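Glutamine amidotransferase type-2 domain-containing protein (Pseudomonas aeruginosa PAO1, PDB 1TE5) is a predicted class-II glutamine amidotransferase that probably releases ammonia from glutamine, although its physiological acceptor is not established. Local coordinates at residues 8-12 / 215-219; 16-20 / 63-67; 74-78 / 104-108; 118-122 / 137-142. All blocks are in the same frame, centred on the assembly; numbering follows the deposited sequence.

Interaction 1. Residues 8-12 / 215-219; sequences SANVP and TTPDD
This surface contact joins the corner at residues 10-11 to the loop 215-219 and buries 197 Å² in all. The nearest backbone approach is Asn10 to Asp219, CA to CA 6.3 Å. Ser8 and Ala9 are extended. At Asn10 (phi/psi -102/8) the chain turns, and Val11 (-152/151) is extended again. Thr216 to Asp219 form a type I beta turn.

The polar link is one hydrogen bond across the segments. Asn10, with chi1 in p, gives ND2 to Asp218 O at 3.1 Å. Its OD1 accepts from the backbone N of Val220, so the amide bridges the peptides on both sides of Asp219.

Other hydrogen bonds shape the loop from inside. Asp219 has chi1 in m, and its carboxylate folds back over the turn: OD1 accepts from Thr215 N at 2.7 Å, while OD2 accepts from Thr216 N at 3.0 Å and from Thr216 OG1 at 2.7 Å. Thr216 OG1 also accepts from Asp218 N at 3.0 Å, which makes an ST turn.

Most of the van der Waals contact comes from Val11. Its CG2 lies 3.5 Å from Asp219 OD1, and its CG1 is 4.5 Å from Thr216 CG2.

Around the contact, strand 4-9 pairs antiparallel with strand 220-225. The corner then passes the chain to strand 12-19 in a second sheet, where strand 207-211 is its neighbour.

Interaction 2. Residues 16-20 / 63-67; sequences VFSFT and LVQRF
Residues 16-19 are a beta strand, with phi from -81 to -127° and psi from 102 to 131°. Residues 63-66 are the last turn of helix 59-66, and Phe67 (-83/122) is the first residue to leave it. The closest CA atoms are those of Phe17 and Gln65, 5.5 Å apart; 220 Å² is buried.

Gln65, with chi1 in m and chi2 in t, reaches along the strand. Its CG lies 3.2 Å from Phe17 O, its OE1 is 3.2 Å from Ser18 CA and its NE2 is 3.5 Å from Phe19 CB, at the edge of the ring. NE2 also hydrogen-bonds to Ala61 O. Val64 points toward the strand, and its CG2 packs 4.1 Å from Phe19 CE2. Val64 also packs on Trp36 and Ile38 of strand 35-42, so the helix end bridges two sheets. Leu63, Arg66 and Phe67 pack on the second subunit.

Water 2 donates to Phe19 O at 2.8 Å and accepts from Gln65 NE2 at 3.0 Å. Water 1 sits 2.9 Å from Val64 O and accepts a weak bond from Phe17 N at 3.3 Å. The clear polar links thus run through solvent, beside the apolar Phe19-Val64 patch.

Interaction 3. Residues 74-78 / 104-108; sequences VIGHI and TFAHN
This is a sheet-on-sheet contact at the centre of the Ntn-hydrolase sandwich. Strand 74-78 belongs to one antiparallel sheet and strand 104-108 to the other, which faces it. The strand axes come within 6.9 Å and cross at 34°, both running in roughly the same direction. The closest CA atoms are those of His77 and Ala106, 6.3 Å apart. Both segments are extended throughout, and 291 Å² is buried.

Ile75 and His77 have nearly equal areas covered, 73 and 72 Å². Ile75 points at the other strand with chi1 in m and chi2 in t. Its CB is 3.6 Å from Thr104 CG2, and its CG2 is 3.6 Å from Ala106 CB. The hydroxyl of Thr104 hydrogen-bonds to Tyr41 OH.

Ala106 faces back with only a methyl, which lets the sheets come close. Its CB is 4.2 Å from Gly76 O.

His77 has chi1 in t, and its ring reaches toward the end of the second strand. His107 O lies at the ring edge, 3.1 Å from His77 NE2. His92 meets the His77 ring edge-to-face. The His107 side chain points away, and its ND1 hydrogen-bonds to Ser129 OG.

Asn108 lies in the His-Asn-Gly sequence. In related class-II glutaminases this asparagine lines the oxyanion hole, so a similar role is likely here. The His77 ring borders Asn108, with His77 CE1 4.0 Å from Asn108 ND2.

Interaction 4. Residues 118-122 / 137-142; sequences PGFYR and LNRVRR
This is a loop-on-helix contact at the subunit interface; its centre lies about 20 Å from the centre of the chain. Loop 118-122, without regular structure, folds back on residues 137-142 of helix 128-143 (Arg141 N to Leu137 O 3.0 Å). The closest CA atoms are those of Phe120 and Asn138, 6.1 Å apart, and 390 Å² is buried.

Tyr121 and Phe120 both have chi1 in m and point at the helix. Leu137 CB lies over the Tyr121 ring face, 3.9 Å from the centroid in a CH-pi contact. Arg141 CG does the same to Phe120 at 4.3 Å from the ring centroid. Between them the Asn138 side chain reaches Gly119 (phi/psi -142/-153), where a CB would clash with it. Tyr121 OH hydrogen-bonds to Glu97 O.

Ring-face CH-pi contacts thus hold the loop on the helix. Aromatic and polar groups both continue into the second subunit: Tyr121 meets its Phe120, Phe120 O accepts from its Arg141 NH1, and Arg122 forms a salt bridge with its Glu146.

Interaction 3 lies about 2 Å from the chain centre and holds Asn108, the residue that family resemblance places near the active site. Interaction 2 touches it directly: Phe19 CZ meets Ile78 CD1 at 4.2 Å, although the centres are 17 Å apart. Interaction 1 shares a sheet with interaction 3 through neighbouring strands 4-9 and 73-80; their centres are 22 Å apart, their nearest atoms about 5 Å. It also closes the chain loop in which the other three are nested. Interactions 2 and 4 lie on opposite sides of the chain centre, 34 Å apart between centres. Both touch the second subunit.

Interaction 1. Residues 8-12 / 215-219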
# COMPACT_ATOMS: atom_id res chain seq x y z
N SER A 8 -10.93 15.94 -2.35
CA SER A 8 -11.54 15.50 -3.59
C SER A 8 -11.37 16.69 -4.52
O SER A 8 -11.72 17.82 -4.15
CB SER A 8 -13.02 15.20 -3.35
OG SER A 8 -13.67 14.85 -4.55
N ALA A 9 -10.72 16.48 -5.66
CA ALA A 9 -10.49 17.54 -6.62
C ALA A 9 -10.87 17.08 -8.03
O ALA A 9 -11.06 15.88 -8.26
CB ALA A 9 -9.03 17.95 -6.60
N ASN A 10 -11.01 18.03 -8.95
CA ASN A 10 -11.36 17.69 -10.33
C ASN A 10 -10.18 17.70 -11.31
O ASN A 10 -10.37 17.53 -12.52
CB ASN A 10 -12.55 18.51 -10.84
CG ASN A 10 -12.26 19.99 -10.95
OD1 ASN A 10 -11.14 20.44 -10.74
ND2 ASN A 10 -13.28 20.75 -11.31
N VAL A 11 -8.98 17.86 -10.76
CA VAL A 11 -7.73 17.86 -11.51
C VAL A 11 -6.69 17.37 -10.52
O VAL A 11 -6.89 17.49 -9.31
CB VAL A 11 -7.31 19.28 -11.95
CG1 VAL A 11 -8.12 19.73 -13.13
CG2 VAL A 11 -7.44 20.27 -10.80
N PRO A 12 -5.62 16.72 -11.00
CA PRO A 12 -4.60 16.25 -10.04
C PRO A 12 -3.90 17.46 -9.38
O PRO A 12 -3.16 18.18 -10.05
CB PRO A 12 -3.65 15.45 -10.93
CG PRO A 12 -4.55 14.95 -12.03
CD PRO A 12 -5.36 16.18 -12.34
N THR A 215 -4.55 25.22 -11.32
CA THR A 215 -3.93 24.60 -12.49
C THR A 215 -4.60 25.11 -13.76
O THR A 215 -3.94 25.40 -14.76
CB THR A 215 -4.11 23.07 -12.45
OG1 THR A 215 -3.62 22.55 -11.21
CG2 THR A 215 -3.38 22.40 -13.61
N THR A 216 -5.94 25.13 -13.73
CA THR A 216 -6.77 25.58 -14.84
C THR A 216 -7.83 26.53 -14.27
O THR A 216 -8.03 26.59 -13.05
CB THR A 216 -7.54 24.40 -15.52
OG1 THR A 216 -8.72 24.08 -14.78
CG2 THR A 216 -6.68 23.16 -15.61
N PRO A 217 -8.50 27.30 -15.13
CA PRO A 217 -9.52 28.23 -14.64
C PRO A 217 -10.82 27.54 -14.20
O PRO A 217 -11.78 28.21 -13.83
CB PRO A 217 -9.75 29.14 -15.85
CG PRO A 217 -9.49 28.24 -17.00
CD PRO A 217 -8.25 27.50 -16.57
N ASP A 218 -10.82 26.21 -14.23
CA ASP A 218 -11.99 25.43 -13.84
C ASP A 218 -11.73 24.50 -12.66
O ASP A 218 -12.49 23.57 -12.43
CB ASP A 218 -12.52 24.61 -15.02
CG ASP A 218 -12.66 25.43 -16.28
OD1 ASP A 218 -11.91 25.17 -17.24
OD2 ASP A 218 -13.53 26.33 -16.30
N ASP A 219 -10.66 24.76 -11.91
CA ASP A 219 -10.33 23.93 -10.76
C ASP A 219 -11.35 24.03 -9.62
O ASP A 219 -11.90 25.09 -9.32
CB ASP A 219 -8.96 24.30 -10.21
CG ASP A 219 -7.82 23.80 -11.06
OD1 ASP A 219 -6.70 23.71 -10.53
OD2 ASP A 219 -8.04 23.49 -12.25

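Interaction 2. Residues 16-20 / 63-67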
# COMPACT_ATOMS: atom_id res chain seq x y z
N VAL A 16 1.51 19.27 -0.22
CA VAL A 16 2.76 19.02 0.46
C VAL A 16 2.57 18.85 1.96
O VAL A 16 1.99 19.72 2.63
CB VAL A 16 3.83 20.11 0.19
CG1 VAL A 16 3.99 20.35 -1.30
CG2 VAL A 16 3.49 21.39 0.89
N PHE A 17 2.93 17.67 2.46
CA PHE A 17 2.83 17.42 3.88
C PHE A 17 4.19 17.71 4.46
O PHE A 17 5.20 17.24 3.93
CB PHE A 17 2.46 15.97 4.17
CG PHE A 17 1.02 15.67 3.99
CD1 PHE A 17 0.50 15.45 2.72
CD2 PHE A 17 0.16 15.60 5.09
CE1 PHE A 17 -0.86 15.16 2.54
CE2 PHE A 17 -1.19 15.31 4.92
CZ PHE A 17 -1.70 15.09 3.64
N SER A 18 4.21 18.49 5.53
CA SER A 18 5.44 18.83 6.21
C SER A 18 5.22 18.50 7.68
O SER A 18 4.46 19.18 8.36
CB SER A 18 5.77 20.32 6.07
OG SER A 18 6.14 20.66 4.74
N PHE A 19 5.76 17.37 8.11
CA PHE A 19 5.67 17.00 9.52
C PHE A 19 6.79 17.77 10.23
O PHE A 19 7.95 17.72 9.80
CB PHE A 19 5.89 15.50 9.72
CG PHE A 19 4.68 14.68 9.42
CD1 PHE A 19 3.79 14.36 10.44
CD2 PHE A 19 4.43 14.23 8.13
CE1 PHE A 19 2.65 13.60 10.17
CE2 PHE A 19 3.29 13.47 7.84
CZ PHE A 19 2.40 13.15 8.87
N THR A 20 6.42 18.58 11.22
CA THR A 20 7.44 19.31 11.96
C THR A 20 8.23 18.23 12.68
O THR A 20 7.64 17.33 13.29
CB THR A 20 6.82 20.29 13.01
OG1 THR A 20 6.11 21.35 12.36
CG2 THR A 20 7.93 20.92 13.88
N LEU A 63 9.46 9.90 3.67
CA LEU A 63 8.98 9.52 2.36
C LEU A 63 7.77 10.34 1.90
O LEU A 63 7.74 10.79 0.75
CB LEU A 63 8.67 8.02 2.33
CG LEU A 63 9.63 7.13 1.54
CD1 LEU A 63 9.44 7.37 0.06
CD2 LEU A 63 11.07 7.38 1.95
N VAL A 64 6.77 10.53 2.76
CA VAL A 64 5.59 11.33 2.38
C VAL A 64 5.97 12.76 2.04
O VAL A 64 5.35 13.38 1.16
CB VAL A 64 4.55 11.45 3.50
CG1 VAL A 64 3.53 10.35 3.40
CG2 VAL A 64 5.22 11.49 4.85
N GLN A 65 6.93 13.30 2.78
CA GLN A 65 7.39 14.66 2.57
C GLN A 65 8.24 14.87 1.33
O GLN A 65 8.19 15.94 0.73
CB GLN A 65 8.14 15.15 3.80
CG GLN A 65 7.31 15.15 5.05
CD GLN A 65 7.96 15.90 6.19
OE1 GLN A 65 8.14 17.13 6.13
NE2 GLN A 65 8.36 15.17 7.22
N ARG A 66 9.04 13.86 0.94
CA ARG A 66 9.89 14.00 -0.24
C ARG A 66 9.22 13.65 -1.58
O ARG A 66 9.72 14.01 -2.66
CB ARG A 66 11.22 13.24 -0.05
CG ARG A 66 11.09 11.76 0.26
CD ARG A 66 12.45 11.16 0.66
NE ARG A 66 13.38 11.05 -0.47
CZ ARG A 66 14.32 10.11 -0.58
NH1 ARG A 66 15.12 10.09 -1.65
NH2 ARG A 66 14.47 9.18 0.36
N PHE A 67 8.08 12.98 -1.51
CA PHE A 67 7.34 12.58 -2.70
C PHE A 67 6.46 13.70 -3.25
O PHE A 67 5.62 14.24 -2.54
CB PHE A 67 6.46 11.36 -2.36
CG PHE A 67 5.70 10.80 -3.55
CD1 PHE A 67 6.26 9.81 -4.35
CD2 PHE A 67 4.44 11.28 -3.87
CE1 PHE A 67 5.57 9.31 -5.45
CE2 PHE A 67 3.75 10.78 -4.97
CZ PHE A 67 4.32 9.80 -5.76
O HOH W 1 4.33 15.82 0.09
O HOH W 2 10.24 16.07 9.42

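Interaction 3. Residues 74-78 / 104-108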
# COMPACT_ATOMS: atom_id res chain seq x y z
N VAL A 74 -7.56 12.10 -1.72
CA VAL A 74 -6.64 11.88 -0.62
C VAL A 74 -7.41 11.58 0.65
O VAL A 74 -8.37 12.28 0.97
CB VAL A 74 -5.79 13.14 -0.37
CG1 VAL A 74 -4.90 12.95 0.86
CG2 VAL A 74 -4.95 13.45 -1.60
N ILE A 75 -7.04 10.51 1.33
CA ILE A 75 -7.66 10.13 2.60
C ILE A 75 -6.51 9.90 3.58
O ILE A 75 -5.58 9.16 3.29
CB ILE A 75 -8.51 8.82 2.50
CG1 ILE A 75 -9.85 9.10 1.83
CG2 ILE A 75 -8.77 8.25 3.88
CD1 ILE A 75 -10.81 7.94 1.92
N GLY A 76 -6.61 10.51 4.75
CA GLY A 76 -5.57 10.35 5.74
C GLY A 76 -6.10 10.46 7.16
O GLY A 76 -7.23 10.92 7.39
N HIS A 77 -5.30 9.98 8.10
CA HIS A 77 -5.65 10.02 9.52
C HIS A 77 -4.38 10.31 10.30
O HIS A 77 -3.47 9.49 10.37
CB HIS A 77 -6.20 8.68 9.98
CG HIS A 77 -6.89 8.67 11.31
ND1 HIS A 77 -6.70 9.67 12.25
CD2 HIS A 77 -7.77 7.80 11.86
CE1 HIS A 77 -7.44 9.41 13.32
NE2 HIS A 77 -8.09 8.28 13.11
N ILE A 78 -4.32 11.51 10.87
CA ILE A 78 -3.15 11.94 11.64
C ILE A 78 -3.44 11.86 13.14
O ILE A 78 -4.60 11.94 13.56
CB ILE A 78 -2.77 13.39 11.26
CG1 ILE A 78 -2.72 13.54 9.74
CG2 ILE A 78 -1.42 13.78 11.87
CD1 ILE A 78 -1.76 12.61 9.03
N THR A 104 -10.44 2.81 0.15
CA THR A 104 -9.65 3.38 1.24
C THR A 104 -10.60 3.80 2.37
O THR A 104 -11.66 4.37 2.11
CB THR A 104 -8.79 4.58 0.73
OG1 THR A 104 -7.79 4.11 -0.18
CG2 THR A 104 -8.10 5.27 1.88
N PHE A 105 -10.23 3.50 3.61
CA PHE A 105 -11.07 3.80 4.76
C PHE A 105 -10.30 4.42 5.94
O PHE A 105 -9.23 3.95 6.32
CB PHE A 105 -11.75 2.50 5.19
CG PHE A 105 -12.64 2.62 6.40
CD1 PHE A 105 -14.00 2.89 6.26
CD2 PHE A 105 -12.15 2.37 7.68
CE1 PHE A 105 -14.85 2.89 7.36
CE2 PHE A 105 -13.00 2.37 8.79
CZ PHE A 105 -14.34 2.63 8.63
N ALA A 106 -10.86 5.47 6.52
CA ALA A 106 -10.26 6.12 7.67
C ALA A 106 -11.39 6.40 8.66
O ALA A 106 -12.42 6.96 8.28
CB ALA A 106 -9.56 7.40 7.26
N HIS A 107 -11.19 5.99 9.91
CA HIS A 107 -12.20 6.18 10.95
C HIS A 107 -11.65 6.84 12.21
O HIS A 107 -10.57 6.49 12.71
CB HIS A 107 -12.77 4.80 11.28
CG HIS A 107 -13.49 4.77 12.60
ND1 HIS A 107 -13.32 3.76 13.52
CD2 HIS A 107 -14.38 5.63 13.15
CE1 HIS A 107 -14.08 3.99 14.57
NE2 HIS A 107 -14.73 5.12 14.37
N ASN A 108 -12.38 7.83 12.70
CA ASN A 108 -12.02 8.55 13.92
C ASN A 108 -13.15 8.32 14.91
O ASN A 108 -14.31 8.58 14.60
CB ASN A 108 -11.87 10.04 13.64
CG ASN A 108 -11.66 10.84 14.91
OD1 ASN A 108 -12.49 11.68 15.28
ND2 ASN A 108 -10.55 10.58 15.59

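Interaction 4. Residues 118-122 / 137-142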
# COMPACT_ATOMS: atom_id res chain seq x y z
N PRO A 118 -18.04 -12.45 10.98
CA PRO A 118 -16.93 -12.67 10.05
C PRO A 118 -17.45 -12.96 8.64
O PRO A 118 -18.41 -13.72 8.48
CB PRO A 118 -16.23 -13.88 10.65
CG PRO A 118 -16.44 -13.68 12.10
CD PRO A 118 -17.90 -13.32 12.16
N GLY A 119 -16.82 -12.36 7.64
CA GLY A 119 -17.27 -12.55 6.28
C GLY A 119 -16.13 -12.65 5.29
O GLY A 119 -15.05 -13.11 5.64
N PHE A 120 -16.41 -12.26 4.05
CA PHE A 120 -15.44 -12.28 2.95
C PHE A 120 -14.15 -11.58 3.35
O PHE A 120 -13.05 -12.10 3.15
CB PHE A 120 -16.01 -11.56 1.72
CG PHE A 120 -17.40 -11.98 1.33
CD1 PHE A 120 -17.64 -13.22 0.74
CD2 PHE A 120 -18.48 -11.09 1.51
CE1 PHE A 120 -18.93 -13.58 0.33
CE2 PHE A 120 -19.77 -11.43 1.11
CZ PHE A 120 -20.00 -12.68 0.51
N TYR A 121 -14.30 -10.33 3.78
CA TYR A 121 -13.17 -9.51 4.20
C TYR A 121 -12.93 -9.70 5.69
O TYR A 121 -13.87 -9.73 6.49
CB TYR A 121 -13.44 -8.03 3.91
CG TYR A 121 -13.63 -7.72 2.44
CD1 TYR A 121 -14.91 -7.69 1.88
CD2 TYR A 121 -12.55 -7.42 1.62
CE1 TYR A 121 -15.11 -7.37 0.53
CE2 TYR A 121 -12.73 -7.10 0.27
CZ TYR A 121 -14.02 -7.08 -0.26
OH TYR A 121 -14.21 -6.77 -1.59
N ARG A 122 -11.67 -9.86 6.06
CA ARG A 122 -11.31 -10.04 7.46
C ARG A 122 -10.19 -9.06 7.82
O ARG A 122 -9.33 -8.75 6.99
CB ARG A 122 -10.84 -11.48 7.71
CG ARG A 122 -11.86 -12.55 7.37
CD ARG A 122 -11.37 -13.90 7.84
NE ARG A 122 -12.24 -14.99 7.41
CZ ARG A 122 -13.46 -15.22 7.89
NH1 ARG A 122 -14.17 -16.24 7.43
NH2 ARG A 122 -13.97 -14.43 8.82
N LEU A 137 -17.68 -3.52 3.93
CA LEU A 137 -17.30 -4.07 2.64
C LEU A 137 -18.07 -5.34 2.36
O LEU A 137 -18.38 -5.63 1.21
CB LEU A 137 -15.78 -4.34 2.61
CG LEU A 137 -14.86 -3.14 2.36
CD1 LEU A 137 -13.43 -3.57 2.49
CD2 LEU A 137 -15.11 -2.56 0.99
N ASN A 138 -18.37 -6.10 3.41
CA ASN A 138 -19.11 -7.36 3.28
C ASN A 138 -20.56 -7.11 2.93
O ASN A 138 -21.18 -7.91 2.23
CB ASN A 138 -19.02 -8.17 4.57
CG ASN A 138 -17.64 -8.75 4.80
OD1 ASN A 138 -17.31 -9.18 5.91
ND2 ASN A 138 -16.83 -8.80 3.75
N ARG A 139 -21.11 -6.02 3.45
CA ARG A 139 -22.49 -5.64 3.19
C ARG A 139 -22.65 -5.13 1.77
O ARG A 139 -23.71 -5.29 1.16
CB ARG A 139 -22.91 -4.53 4.15
CG ARG A 139 -22.82 -4.91 5.61
CD ARG A 139 -23.09 -3.70 6.45
NE ARG A 139 -23.15 -4.02 7.87
CZ ARG A 139 -24.07 -3.54 8.70
NH1 ARG A 139 -24.05 -3.88 9.98
NH2 ARG A 139 -25.00 -2.71 8.24
N VAL A 140 -21.63 -4.43 1.28
CA VAL A 140 -21.65 -3.91 -0.08
C VAL A 140 -21.47 -5.07 -1.06
O VAL A 140 -22.13 -5.11 -2.10
CB VAL A 140 -20.54 -2.83 -0.32
CG1 VAL A 140 -20.49 -2.40 -1.78
CG2 VAL A 140 -20.82 -1.61 0.52
N ARG A 141 -20.58 -6.00 -0.74
CA ARG A 141 -20.32 -7.15 -1.60
C ARG A 141 -21.52 -8.10 -1.65
O ARG A 141 -21.82 -8.67 -2.70
CB ARG A 141 -19.04 -7.89 -1.15
CG ARG A 141 -18.72 -9.15 -1.96
CD ARG A 141 -17.33 -9.14 -2.62
NE ARG A 141 -17.30 -9.49 -4.05
CZ ARG A 141 -16.69 -8.78 -5.00
NH1 ARG A 141 -16.72 -9.19 -6.26
NH2 ARG A 141 -16.04 -7.66 -4.70
N ARG A 142 -22.22 -8.26 -0.53
CA ARG A 142 -23.38 -9.15 -0.48
C ARG A 142 -24.55 -8.56 -1.25
O ARG A 142 -25.19 -9.24 -2.05
CB ARG A 142 -23.78 -9.42 0.97
CG ARG A 142 -24.55 -10.71 1.17
CD ARG A 142 -24.67 -11.05 2.65
NE ARG A 142 -25.48 -12.24 2.88
CZ ARG A 142 -26.81 -12.30 2.75
NH1 ARG A 142 -27.46 -13.44 2.99
NH2 ARG A 142 -27.50 -11.22 2.39